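Local coordinates for protein alginate lyase, family PL7 (Zobellia galactanivorans, PDB 3ZPY) that probably cleaves alginate by beta-elimination, the chain here being the catalytic domain of a longer family PL7 lyase from a marine bacterium, at residues P109-T112 against G117-C120; V136-R141 against G220-S225; V142-E147 against Y176-T181; L157-Y162 against V193-N198; G169-S174 against F203-E208. All coordinates share one frame; numbering follows the deposited sequence. Where two conformers were deposited one is given.

Interaction 1. Residues P109-T112 against G117-C120; sequences PQDT and GVLC
Asp111 and Val118 are joined through a single water. Its oxygen lies 2.6 Å from Asp111 OD1 and 2.9 Å from Val118 N, from which it accepts a proton, so the carboxylate serves the backbone at the start of strand 117-125 without direct hydrogen bonding. With CG beside the backbone N and opposite the carbonyl carbon (chi1 -73°), the carboxylate end comes up beside the start of the strand, and OD1 also comes 3.5 Å from Gly117 CA and 3.8 Å from Val118 CG1.

A second contact is a CA-H...O interaction, in which the carbonyl oxygen of Pro109 sits 3.2 Å from Gly117 CA. Glycine suits this place because, with no side chain, it lets the oxygen approach so near.

The Pro109 ring packs on the strand: CG lies 3.7 Å from Val118 O, and the apolar contact proper is CD to Leu119 CD2, at 4.2 Å; the rigid ring suits a loop lying against a strand. Arg64 hydrogen-bonds the carbonyl oxygens of Gln110 and Asp111 in the same loop. The loop carries the chain from strand 96-107 in one sheet to strand 117-125 in the other, a sheet-to-sheet connection of the beta-jelly-roll sandwich.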
# COMPACT_ATOMS: atom_id res chain seq x y z
N PRO A 109 -8.50 10.51 2.69
CA PRO A 109 -9.66 10.72 1.87
C PRO A 109 -10.92 10.73 2.74
O PRO A 109 -10.82 10.83 4.00
CB PRO A 109 -9.58 9.56 0.89
CG PRO A 109 -9.11 8.41 1.82
CD PRO A 109 -7.99 9.12 2.61
N GLN A 110 -12.12 10.60 2.09
CA GLN A 110 -13.41 10.59 2.83
C GLN A 110 -14.06 9.28 2.44
O GLN A 110 -14.22 9.00 1.20
CB GLN A 110 -14.23 11.75 2.39
CG GLN A 110 -15.69 11.69 2.91
CD GLN A 110 -16.44 12.91 2.53
OE1 GLN A 110 -15.85 13.91 2.17
NE2 GLN A 110 -17.75 12.85 2.61
N ASP A 111 -14.44 8.51 3.46
CA ASP A 111 -15.21 7.25 3.26
C ASP A 111 -16.42 7.46 2.39
O ASP A 111 -17.01 8.56 2.32
CB ASP A 111 -15.73 6.81 4.64
CG ASP A 111 -14.59 6.24 5.55
OD1 ASP A 111 -13.37 6.31 5.15
OD2 ASP A 111 -15.03 5.71 6.63
N THR A 112 -16.89 6.36 1.76
CA THR A 112 -18.16 6.38 0.99
C THR A 112 -19.29 6.92 1.84
O THR A 112 -20.08 7.74 1.35
CB THR A 112 -18.50 4.94 0.52
OG1 THR A 112 -17.41 4.54 -0.31
CG2 THR A 112 -19.83 4.94 -0.34
N GLY A 117 -11.92 8.71 7.36
CA GLY A 117 -11.00 8.59 6.23
C GLY A 117 -9.96 7.60 6.61
O GLY A 117 -9.54 7.52 7.77
N VAL A 118 -9.51 6.79 5.64
CA VAL A 118 -8.54 5.75 5.92
C VAL A 118 -7.77 5.40 4.63
O VAL A 118 -8.39 5.27 3.55
CB VAL A 118 -9.22 4.50 6.59
CG1 VAL A 118 -10.47 4.00 5.83
CG2 VAL A 118 -8.28 3.35 6.85
N LEU A 119 -6.50 5.03 4.77
CA LEU A 119 -5.83 4.45 3.65
C LEU A 119 -4.74 3.50 4.14
O LEU A 119 -4.36 3.53 5.33
CB LEU A 119 -5.25 5.53 2.76
CG LEU A 119 -4.12 6.46 3.39
CD1 LEU A 119 -2.73 5.82 3.42
CD2 LEU A 119 -4.01 7.74 2.54
N CYS A 120 -4.24 2.66 3.21
CA CYS A 120 -3.22 1.65 3.48
C CYS A 120 -1.93 2.03 2.77
O CYS A 120 -1.93 2.30 1.58
CB CYS A 120 -3.77 0.32 2.93
SG CYS A 120 -2.50 -0.99 2.92
O HOH W 1 -11.40 6.64 3.42

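Interaction 2. Residues V136-R141 against G220-S225; sequences VDDVVR and GNYLQS
The Tyr222 ring meets Asp138 at its edge and Arg141 obliquely. Asp138 OD2 lies near the ring plane, 4.0 Å from CE2, with the carboxylate turned 89° to the ring; a water in that plane continues the link, 2.7 Å from OD2 and 2.5 Å from Tyr222 OH. The guanidinium plane of Arg141 is also steep to the ring, but the touching atom is the methylene CD, 4.0 Å from Tyr222 CE2. A bend at chi3 (-54°) turns the head group back to Asp138, where NH1 gives a salt bridge of 2.9 Å to the anti lone pair of OD2. Arginine suits the place, its methylene packing on Tyr222 while separate N-H groups serve carboxylate and water. Asp138 OD1 is hydrogen-bonded to His125.

Strands 138-146 and 221-223 flank strand 117-125 in one jelly-roll sheet. Tyr222 and Gln224 fall in a sequence that matches the YFKxGxYxQ signature of PL7 lyases, which lines the substrate cleft in relatives.

Gln224 folds at chi2 (-79°), bringing NE2 3.5 Å above the centre of one Tyr222 face, while OE1 takes a proton from a second water, 2.8 Å away, which accepts from Arg141 NH2; an amide can do both. Glu165 also salt-bridges NH2.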
# COMPACT_ATOMS: atom_id res chain seq x y z
N VAL A 136 -6.78 -16.33 1.45
CA VAL A 136 -5.85 -15.48 2.19
C VAL A 136 -6.03 -14.00 1.75
O VAL A 136 -6.31 -13.14 2.60
CB VAL A 136 -4.43 -15.97 2.00
CG1 VAL A 136 -3.49 -15.03 2.74
CG2 VAL A 136 -4.28 -17.40 2.54
N ASP A 137 -5.95 -13.73 0.44
CA ASP A 137 -6.04 -12.37 -0.10
C ASP A 137 -5.04 -11.46 0.65
O ASP A 137 -3.88 -11.92 0.82
CB ASP A 137 -7.48 -11.85 -0.09
CG ASP A 137 -8.38 -12.57 -1.09
OD1 ASP A 137 -7.98 -12.95 -2.24
OD2 ASP A 137 -9.54 -12.75 -0.70
N ASP A 138 -5.37 -10.22 1.08
CA ASP A 138 -4.40 -9.45 1.87
C ASP A 138 -4.11 -10.15 3.19
O ASP A 138 -5.00 -10.38 3.98
CB ASP A 138 -4.93 -8.07 2.23
CG ASP A 138 -5.16 -7.16 1.02
OD1 ASP A 138 -4.60 -7.39 -0.07
OD2 ASP A 138 -6.00 -6.20 1.14
N VAL A 139 -2.82 -10.41 3.42
CA VAL A 139 -2.33 -10.98 4.70
C VAL A 139 -2.38 -9.89 5.78
O VAL A 139 -2.84 -10.10 6.89
CB VAL A 139 -0.93 -11.55 4.54
CG1 VAL A 139 -0.33 -11.92 5.87
CG2 VAL A 139 -0.92 -12.73 3.57
N VAL A 140 -1.85 -8.71 5.41
CA VAL A 140 -1.89 -7.54 6.38
C VAL A 140 -1.96 -6.28 5.53
O VAL A 140 -1.34 -6.21 4.46
CB VAL A 140 -0.67 -7.55 7.37
CG1 VAL A 140 0.67 -7.23 6.65
CG2 VAL A 140 -0.90 -6.55 8.53
N ARG A 141 -2.73 -5.33 6.05
CA ARG A 141 -2.75 -3.96 5.57
C ARG A 141 -2.38 -3.04 6.72
O ARG A 141 -3.02 -3.06 7.77
CB ARG A 141 -4.15 -3.61 5.09
CG ARG A 141 -4.49 -4.26 3.76
CD ARG A 141 -5.71 -3.57 3.10
NE ARG A 141 -6.89 -3.50 3.97
CZ ARG A 141 -7.75 -4.49 4.13
NH1 ARG A 141 -7.56 -5.67 3.56
NH2 ARG A 141 -8.81 -4.33 4.94
N GLY A 220 2.70 1.90 -1.00
CA GLY A 220 2.17 3.00 -1.82
C GLY A 220 0.95 3.59 -1.08
O GLY A 220 0.93 3.77 0.18
N ASN A 221 -0.12 3.79 -1.89
CA ASN A 221 -1.37 4.36 -1.39
C ASN A 221 -2.56 3.58 -1.94
O ASN A 221 -2.97 3.78 -3.08
CB ASN A 221 -1.46 5.84 -1.81
CG ASN A 221 -2.61 6.55 -1.21
OD1 ASN A 221 -3.44 5.93 -0.51
ND2 ASN A 221 -2.71 7.84 -1.51
N TYR A 222 -3.11 2.75 -1.06
CA TYR A 222 -4.31 1.93 -1.37
C TYR A 222 -5.38 2.54 -0.54
O TYR A 222 -5.42 2.36 0.66
CB TYR A 222 -3.99 0.45 -1.01
CG TYR A 222 -5.07 -0.58 -1.28
CD1 TYR A 222 -6.07 -0.38 -2.23
CD2 TYR A 222 -4.95 -1.80 -0.63
CE1 TYR A 222 -7.02 -1.36 -2.44
CE2 TYR A 222 -5.86 -2.76 -0.83
CZ TYR A 222 -6.88 -2.56 -1.77
OH TYR A 222 -7.86 -3.57 -2.10
N LEU A 223 -6.34 3.24 -1.16
CA LEU A 223 -7.43 3.83 -0.31
C LEU A 223 -8.27 2.75 0.24
O LEU A 223 -8.33 1.63 -0.32
CB LEU A 223 -8.31 4.81 -1.13
CG LEU A 223 -7.58 5.99 -1.77
CD1 LEU A 223 -8.60 6.98 -2.35
CD2 LEU A 223 -6.63 6.68 -0.81
N GLN A 224 -8.92 3.05 1.36
CA GLN A 224 -9.84 2.15 2.06
C GLN A 224 -11.21 2.74 2.31
O GLN A 224 -11.32 3.95 2.34
CB GLN A 224 -9.21 1.49 3.31
CG GLN A 224 -8.04 0.62 3.00
CD GLN A 224 -8.51 -0.75 2.46
OE1 GLN A 224 -9.25 -1.43 3.14
NE2 GLN A 224 -8.16 -1.11 1.24
N SER A 225 -12.22 1.88 2.44
CA SER A 225 -13.57 2.34 2.76
C SER A 225 -14.17 3.33 1.78
O SER A 225 -15.01 4.20 2.16
CB SER A 225 -13.61 2.89 4.25
OG SER A 225 -13.22 1.94 5.17
O HOH W 2 -7.75 -5.72 -0.82
O HOH W 3 -9.53 -1.71 5.87

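Interaction 3. Residues V142-E147 against Y176-T181; sequences VQFIGE and YSLDTT
Phe144 reaches from strand 138-146 to the backbone end of the Tyr176 side chain. Its CG lies beside the backbone N, opposite the carbonyl carbon (chi1 -74°), which sends the ring across to Tyr176 CB. CE1 comes 3.8 Å from Tyr176 CB and 3.9 Å from CD2, so the phenylalanine rim touches the methylene and the near side of the tyrosine ring while the hydroxyl points elsewhere. The two side chains cross at about a right angle, yet their rings are neither stacked nor edge-to-face: the centroids are 5.8 Å apart and the planes are inclined at 43°. Ser177 O lies 4.0 Å from Phe144 CE2, and a methyl of Leu178, CD2, packs loosely 4.4 Å from CD2 of the phenylalanine. A large flat hydrocarbon suits this place because it can meet a methylene, a carbonyl and a methyl at once.

The next shell sets these groups in position. Phe121 meets Phe144 edge-to-face, and Val105 of the opposing sheet touches both Phe144 and Leu178. Tyr182 is hydrogen-bonded to Ser177 N and sets its ring against that of Tyr176. Where the chain leaves the strand, Ser177 OG and Thr180 OG1 are hydrogen-bonded at 2.8 Å, closing the turn round Asp179; small hydroxyl residues suit such a tight excursion.

Phe144 and Tyr176 lie on strands that both pair with 154-160, so the contact bridges over that middle strand on the side of Val105. It forms part of the aromatic and aliphatic filling between the two curved antiparallel sheets of a beta-jelly roll.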
# COMPACT_ATOMS: atom_id res chain seq x y z
N VAL A 142 -1.35 -2.18 6.50
CA VAL A 142 -0.89 -1.21 7.49
C VAL A 142 -1.53 0.13 7.10
O VAL A 142 -1.30 0.58 5.98
CB VAL A 142 0.63 -1.15 7.41
CG1 VAL A 142 1.14 -0.10 8.40
CG2 VAL A 142 1.29 -2.51 7.69
N GLN A 143 -2.34 0.69 8.01
CA GLN A 143 -3.21 1.79 7.62
C GLN A 143 -3.16 2.87 8.69
O GLN A 143 -2.85 2.63 9.81
CB GLN A 143 -4.68 1.34 7.51
CG GLN A 143 -4.80 0.15 6.52
CD GLN A 143 -5.99 -0.64 6.68
OE1 GLN A 143 -6.65 -1.01 5.69
NE2 GLN A 143 -6.24 -1.03 7.93
N PHE A 144 -3.45 4.11 8.26
CA PHE A 144 -3.89 5.15 9.18
C PHE A 144 -5.39 5.45 8.95
O PHE A 144 -5.81 5.56 7.81
CB PHE A 144 -3.08 6.45 9.03
CG PHE A 144 -1.69 6.40 9.57
CD1 PHE A 144 -1.25 5.53 10.58
CD2 PHE A 144 -0.82 7.39 9.12
CE1 PHE A 144 0.08 5.58 11.00
CE2 PHE A 144 0.48 7.48 9.56
CZ PHE A 144 0.92 6.56 10.53
N ILE A 145 -6.10 5.61 10.07
CA ILE A 145 -7.49 5.89 10.07
C ILE A 145 -7.73 7.16 10.91
O ILE A 145 -7.16 7.33 12.01
CB ILE A 145 -8.32 4.70 10.59
CG1 ILE A 145 -9.84 5.03 10.50
CG2 ILE A 145 -7.92 4.28 12.04
CD1 ILE A 145 -10.67 3.80 10.55
N GLY A 146 -8.59 8.02 10.40
CA GLY A 146 -8.91 9.30 11.04
C GLY A 146 -10.15 9.94 10.50
O GLY A 146 -11.10 9.24 10.17
N GLU A 147 -10.19 11.26 10.46
CA GLU A 147 -11.40 11.93 10.03
C GLU A 147 -11.44 12.06 8.50
O GLU A 147 -10.39 11.99 7.82
CB GLU A 147 -11.40 13.36 10.57
CG GLU A 147 -11.41 13.46 12.07
CD GLU A 147 -10.77 14.78 12.42
OE1 GLU A 147 -11.49 15.81 12.24
OE2 GLU A 147 -9.58 14.81 12.82
N TYR A 176 -0.43 8.12 16.68
CA TYR A 176 0.19 8.36 15.41
C TYR A 176 -0.23 9.76 14.86
O TYR A 176 -1.22 10.37 15.32
CB TYR A 176 -0.09 7.22 14.41
CG TYR A 176 0.56 5.95 14.91
CD1 TYR A 176 -0.05 5.14 15.91
CD2 TYR A 176 1.85 5.60 14.45
CE1 TYR A 176 0.62 4.05 16.46
CE2 TYR A 176 2.47 4.48 14.92
CZ TYR A 176 1.84 3.72 15.91
OH TYR A 176 2.53 2.63 16.42
N SER A 177 0.45 10.17 13.80
CA SER A 177 0.04 11.49 13.23
C SER A 177 0.37 11.59 11.79
O SER A 177 1.27 10.96 11.27
CB SER A 177 0.37 12.76 14.02
OG SER A 177 1.73 12.82 14.08
N LEU A 178 -0.40 12.49 11.14
CA LEU A 178 -0.12 12.91 9.78
C LEU A 178 1.14 13.81 9.75
O LEU A 178 1.48 14.43 10.73
CB LEU A 178 -1.28 13.66 9.17
CG LEU A 178 -2.56 12.81 9.09
CD1 LEU A 178 -3.69 13.54 8.37
CD2 LEU A 178 -2.37 11.44 8.41
N ASP A 179 1.76 13.93 8.56
CA ASP A 179 2.95 14.75 8.33
C ASP A 179 4.01 14.44 9.31
O ASP A 179 4.79 15.29 9.65
CB ASP A 179 2.53 16.21 8.48
CG ASP A 179 1.43 16.62 7.48
OD1 ASP A 179 1.45 16.19 6.33
OD2 ASP A 179 0.44 17.30 7.92
N THR A 180 4.27 13.16 9.59
CA THR A 180 5.17 12.68 10.60
C THR A 180 5.91 11.49 10.05
O THR A 180 5.29 10.52 9.57
CB THR A 180 4.48 12.30 11.89
OG1 THR A 180 3.85 13.47 12.42
CG2 THR A 180 5.43 11.76 12.92
N THR A 181 7.23 11.52 10.08
CA THR A 181 8.05 10.44 9.47
C THR A 181 8.06 9.25 10.39
O THR A 181 8.37 9.34 11.61
CB THR A 181 9.46 11.02 9.28
OG1 THR A 181 9.27 11.94 8.24
CG2 THR A 181 10.44 9.90 8.82

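Interaction 4. Residues L157-Y162 against V193-N198; sequences LKISGY and VELFMN
Leu157 and Leu195 reach toward each other tip to tip, and the contact between them is purely apolar. One methyl does all the touching on the second segment: Leu195 CD2 lies 4.0 Å from Leu157 CD2 and 4.1 Å from its CD1, fitting against the fork of the opposing leucine. Both leucines hold CG anti to the backbone N (chi1 177° in Leu157 and -178° in Leu195), a setting that carries each forked end toward the opposing sheet. Ile159 supplies the third member. Its CD1 approaches the same Leu195 CD2 at 4.1 Å and crosses Leu195 obliquely, with CG1 beside the backbone N (chi1 -57°). Branched aliphatic residues suit the site, where all three side chains are buried and only methyl groups meet.

Methyl-to-methyl contact of this kind is normal core packing of a beta sandwich. Strand 154-160 belongs to one sheet of the jelly roll and strand 192-197 to the other, and the facing backbones stand 9.3 Å apart between the CA atoms of Ile159 and Leu195. Val140 and Val142 of the neighbouring strand continue the layer, touching Val193 and Leu195 respectively.

No hydrogen bond joins the two segments; the backbone pairs lie within the sheet. Leu157 and Ile159 pair through their backbones with Phe173 and Gln171. At the end of strand 154-160, Gly161 takes a positive phi, suited to glycine, and occupies the N-cap of helix 162-165, with its N hydrogen-bonded to Glu165 OE2.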
# COMPACT_ATOMS: atom_id res chain seq x y z
N LEU A 157 -3.00 4.06 13.96
CA LEU A 157 -2.54 2.97 13.19
C LEU A 157 -3.64 1.88 13.23
O LEU A 157 -4.09 1.46 14.32
CB LEU A 157 -1.22 2.44 13.77
CG LEU A 157 -0.62 1.25 13.12
CD1 LEU A 157 -0.07 1.49 11.71
CD2 LEU A 157 0.42 0.60 14.02
N LYS A 158 -3.96 1.31 12.07
CA LYS A 158 -4.99 0.21 12.03
C LYS A 158 -4.38 -0.92 11.23
O LYS A 158 -3.93 -0.71 10.11
CB LYS A 158 -6.29 0.71 11.42
CG LYS A 158 -7.34 -0.34 11.40
CD LYS A 158 -8.70 0.29 11.09
CE LYS A 158 -9.80 -0.79 11.17
NZ LYS A 158 -11.15 -0.14 10.95
N ILE A 159 -4.42 -2.13 11.84
CA ILE A 159 -3.87 -3.32 11.20
C ILE A 159 -5.03 -4.19 10.75
O ILE A 159 -5.77 -4.70 11.60
CB ILE A 159 -2.98 -4.06 12.17
CG1 ILE A 159 -1.81 -3.10 12.70
CG2 ILE A 159 -2.39 -5.29 11.46
CD1 ILE A 159 -0.94 -2.57 11.63
N SER A 160 -5.14 -4.31 9.43
CA SER A 160 -6.28 -5.09 8.86
C SER A 160 -5.68 -6.18 7.95
O SER A 160 -4.51 -6.46 8.04
CB SER A 160 -7.18 -4.11 8.10
OG SER A 160 -7.83 -3.20 8.97
N GLY A 161 -6.50 -6.79 7.09
CA GLY A 161 -6.09 -7.98 6.39
C GLY A 161 -6.32 -9.24 7.18
O GLY A 161 -6.75 -9.16 8.33
N TYR A 162 -5.94 -10.40 6.59
CA TYR A 162 -6.32 -11.72 7.14
C TYR A 162 -5.84 -11.91 8.59
O TYR A 162 -6.58 -12.35 9.46
CB TYR A 162 -5.72 -12.80 6.26
CG TYR A 162 -6.10 -14.15 6.64
CD1 TYR A 162 -5.66 -14.74 7.85
CD2 TYR A 162 -7.06 -14.81 5.88
CE1 TYR A 162 -6.09 -16.01 8.22
CE2 TYR A 162 -7.51 -16.09 6.24
CZ TYR A 162 -7.00 -16.69 7.44
OH TYR A 162 -7.44 -17.92 7.87
N VAL A 193 3.45 -12.30 11.29
CA VAL A 193 3.43 -10.99 10.60
C VAL A 193 3.67 -9.95 11.66
O VAL A 193 3.07 -9.96 12.74
CB VAL A 193 2.05 -10.77 9.97
CG1 VAL A 193 1.97 -9.38 9.41
CG2 VAL A 193 1.87 -11.84 8.91
N GLU A 194 4.62 -9.04 11.38
CA GLU A 194 5.05 -8.03 12.38
C GLU A 194 5.39 -6.72 11.78
O GLU A 194 6.02 -6.66 10.70
CB GLU A 194 6.22 -8.56 13.19
CG GLU A 194 6.71 -7.63 14.30
CD GLU A 194 7.60 -8.37 15.27
OE1 GLU A 194 8.10 -9.49 14.92
OE2 GLU A 194 7.75 -7.89 16.41
N LEU A 195 4.89 -5.67 12.45
CA LEU A 195 5.31 -4.28 12.11
C LEU A 195 6.07 -3.68 13.21
O LEU A 195 5.62 -3.64 14.34
CB LEU A 195 4.04 -3.44 11.81
CG LEU A 195 4.27 -1.98 11.39
CD1 LEU A 195 4.92 -1.82 10.02
CD2 LEU A 195 2.94 -1.24 11.44
N PHE A 196 7.22 -3.08 12.83
CA PHE A 196 7.98 -2.18 13.68
C PHE A 196 7.79 -0.75 13.14
O PHE A 196 7.77 -0.51 11.91
CB PHE A 196 9.50 -2.48 13.65
CG PHE A 196 9.89 -3.87 14.19
CD1 PHE A 196 9.78 -5.03 13.37
CD2 PHE A 196 10.55 -3.99 15.39
CE1 PHE A 196 10.09 -6.29 13.91
CE2 PHE A 196 10.88 -5.22 15.93
CZ PHE A 196 10.68 -6.34 15.17
N MET A 197 7.72 0.25 14.06
CA MET A 197 7.59 1.65 13.69
C MET A 197 8.63 2.36 14.53
O MET A 197 8.59 2.24 15.76
CB MET A 197 6.19 2.18 14.03
CG MET A 197 5.07 1.65 13.16
SD MET A 197 5.27 2.00 11.37
CE MET A 197 4.21 3.44 11.11
N ASN A 198 9.57 3.07 13.85
CA ASN A 198 10.64 3.76 14.56
C ASN A 198 11.35 2.88 15.55
O ASN A 198 11.73 3.34 16.63
CB ASN A 198 10.17 5.06 15.22
CG ASN A 198 9.77 6.09 14.19
OD1 ASN A 198 10.16 5.97 13.05
ND2 ASN A 198 8.95 7.07 14.58

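Interaction 5. Residues G169-S174 against F203-E208; sequences GSQTFS and FRKKME
One water oxygen is gripped by Gln171 and Lys205 together, accepting a proton from Gln171 NE2 at 3.0 Å and another from Lys205 NZ at 3.1 Å. Their side chains also pass obliquely, with NE2 4.1 Å from Lys205 CD. The lysine runs extended through chi3 and then bends at chi4 (63°), which brings its ammonium group round to the water. Long, flexible polar residues suit this partly exposed margin, as their aliphatic portions span the distance between strands while their ends stay hydrated.

Strands 171-177 and 200-206 come from opposite sheets of the jelly-roll sandwich. Their axes, taken over 171-174 and 203-206, are 10.3 Å apart and run nearly antiparallel, at 162°. Strand 200-206 is outermost in its sheet, so this contact lies along a side of the sandwich. Helix 162-165 borders it through Thr164, which touches both Gln171 and Phe203.

Inward from the water, the Gln171 amide comes up to the edge of the Phe203 ring, the two planes 69° apart. OE1 lies near the ring plane, 3.7 Å from CE1, so the oxygen faces the slightly positive C-H rim and not the electron-rich face. Phe203 CG is anti to the backbone N, which directs the ring across to this amide. Phe173 CZ reaches the same ring edge, 4.2 Å from CD1, contributing a hydrophobic neighbour beside the polar one.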
# COMPACT_ATOMS: atom_id res chain seq x y z
N GLY A 169 -10.37 -9.91 14.75
CA GLY A 169 -10.83 -8.54 14.40
C GLY A 169 -9.70 -7.56 14.15
O GLY A 169 -8.61 -7.75 14.70
N SER A 170 -9.94 -6.53 13.33
CA SER A 170 -8.87 -5.53 13.09
C SER A 170 -8.41 -4.92 14.42
O SER A 170 -9.18 -4.84 15.40
CB SER A 170 -9.45 -4.49 12.15
OG SER A 170 -10.55 -3.81 12.78
N GLN A 171 -7.19 -4.41 14.45
CA GLN A 171 -6.61 -3.86 15.72
C GLN A 171 -6.17 -2.43 15.41
O GLN A 171 -5.67 -2.09 14.32
CB GLN A 171 -5.41 -4.65 16.18
CG GLN A 171 -5.85 -6.04 16.61
CD GLN A 171 -4.72 -6.90 17.15
OE1 GLN A 171 -3.78 -6.37 17.70
NE2 GLN A 171 -4.83 -8.19 17.02
N THR A 172 -6.40 -1.55 16.37
CA THR A 172 -6.01 -0.15 16.24
C THR A 172 -5.12 0.28 17.43
O THR A 172 -5.20 -0.24 18.52
CB THR A 172 -7.21 0.83 16.17
OG1 THR A 172 -7.99 0.71 17.38
CG2 THR A 172 -8.08 0.54 14.92
N PHE A 173 -4.33 1.30 17.14
CA PHE A 173 -3.31 1.80 18.07
C PHE A 173 -3.28 3.31 18.02
O PHE A 173 -3.07 3.90 16.94
CB PHE A 173 -1.93 1.19 17.75
CG PHE A 173 -1.96 -0.30 17.71
CD1 PHE A 173 -1.71 -1.01 18.88
CD2 PHE A 173 -2.21 -1.04 16.50
CE1 PHE A 173 -1.85 -2.41 18.91
CE2 PHE A 173 -2.36 -2.42 16.55
CZ PHE A 173 -2.07 -3.13 17.73
N SER A 174 -3.44 3.95 19.20
CA SER A 174 -3.31 5.42 19.27
C SER A 174 -1.90 6.00 19.17
O SER A 174 -0.92 5.27 19.37
CB SER A 174 -4.01 5.91 20.53
OG SER A 174 -5.33 5.35 20.52
N PHE A 203 3.05 -4.33 16.46
CA PHE A 203 2.02 -5.39 16.12
C PHE A 203 2.79 -6.64 15.75
O PHE A 203 3.66 -6.57 14.88
CB PHE A 203 1.18 -4.95 14.90
CG PHE A 203 0.26 -6.05 14.49
CD1 PHE A 203 -0.89 -6.30 15.16
CD2 PHE A 203 0.66 -6.88 13.45
CE1 PHE A 203 -1.70 -7.40 14.80
CE2 PHE A 203 -0.13 -7.94 13.06
CZ PHE A 203 -1.31 -8.20 13.73
N ARG A 204 2.41 -7.77 16.32
CA ARG A 204 3.04 -9.01 15.94
C ARG A 204 2.00 -10.11 16.18
O ARG A 204 1.49 -10.21 17.33
CB ARG A 204 4.30 -9.26 16.80
CG ARG A 204 4.89 -10.64 16.60
CD ARG A 204 6.20 -10.82 17.36
NE ARG A 204 6.52 -12.23 17.57
CZ ARG A 204 7.19 -12.99 16.69
NH1 ARG A 204 7.70 -12.43 15.58
NH2 ARG A 204 7.45 -14.26 16.99
N LYS A 205 1.77 -11.00 15.17
CA LYS A 205 0.72 -12.00 15.33
C LYS A 205 1.00 -13.13 14.39
O LYS A 205 1.37 -12.92 13.23
CB LYS A 205 -0.66 -11.38 15.05
CG LYS A 205 -1.81 -12.33 15.44
CD LYS A 205 -3.13 -11.53 15.43
CE LYS A 205 -4.36 -12.39 15.81
NZ LYS A 205 -4.17 -12.86 17.20
N LYS A 206 0.78 -14.35 14.88
CA LYS A 206 0.94 -15.56 14.06
C LYS A 206 -0.22 -15.73 13.07
O LYS A 206 -1.39 -15.57 13.46
CB LYS A 206 1.42 -16.73 14.89
CG LYS A 206 1.89 -17.94 14.10
CD LYS A 206 2.06 -19.15 15.00
CE LYS A 206 2.97 -20.19 14.37
NZ LYS A 206 4.25 -19.59 13.89
N MET A 207 0.09 -16.15 11.86
CA MET A 207 -0.91 -16.65 10.89
C MET A 207 -1.18 -18.10 11.23
O MET A 207 -0.31 -19.01 11.01
CB MET A 207 -0.38 -16.55 9.47
CG MET A 207 -0.34 -15.13 8.98
SD MET A 207 -1.99 -14.59 8.48
CE MET A 207 -2.16 -15.58 6.95
N GLU A 208 -2.40 -18.39 11.68
CA GLU A 208 -2.81 -19.78 11.97
C GLU A 208 -3.40 -20.44 10.75
O GLU A 208 -4.55 -20.81 10.73
CB GLU A 208 -3.80 -19.82 13.16
CG GLU A 208 -3.29 -19.23 14.48
CD GLU A 208 -2.05 -19.93 15.03
OE1 GLU A 208 -1.72 -21.08 14.63
OE2 GLU A 208 -1.43 -19.32 15.92
O HOH W 4 -3.44 -10.22 18.74

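How the interactions relate
Interactions 4 and 5 are neighbours, their centres about 7 Å apart: both span the two sheets of the sandwich, and strand 154-160 pairs with 171-177 just as 192-197 pairs with 200-206. Interaction 3 fills the same interior farther along, about 13 Å from interaction 4 between centres. Interactions 1 and 2, centred about 12 Å apart, are stitched by backbone bonds such as Cys120 N to Tyr222 O, 2.8 Å. Interaction 2 lies in the region that forms the substrate cleft in related PL7 lyases; interaction 4, about 11 Å from it between centres, adjoins it through Arg141 N and Ser160 O, 2.9 Å apart. The sodium ion, held by Thr35, Ala37 and Ile40, involves none of the five.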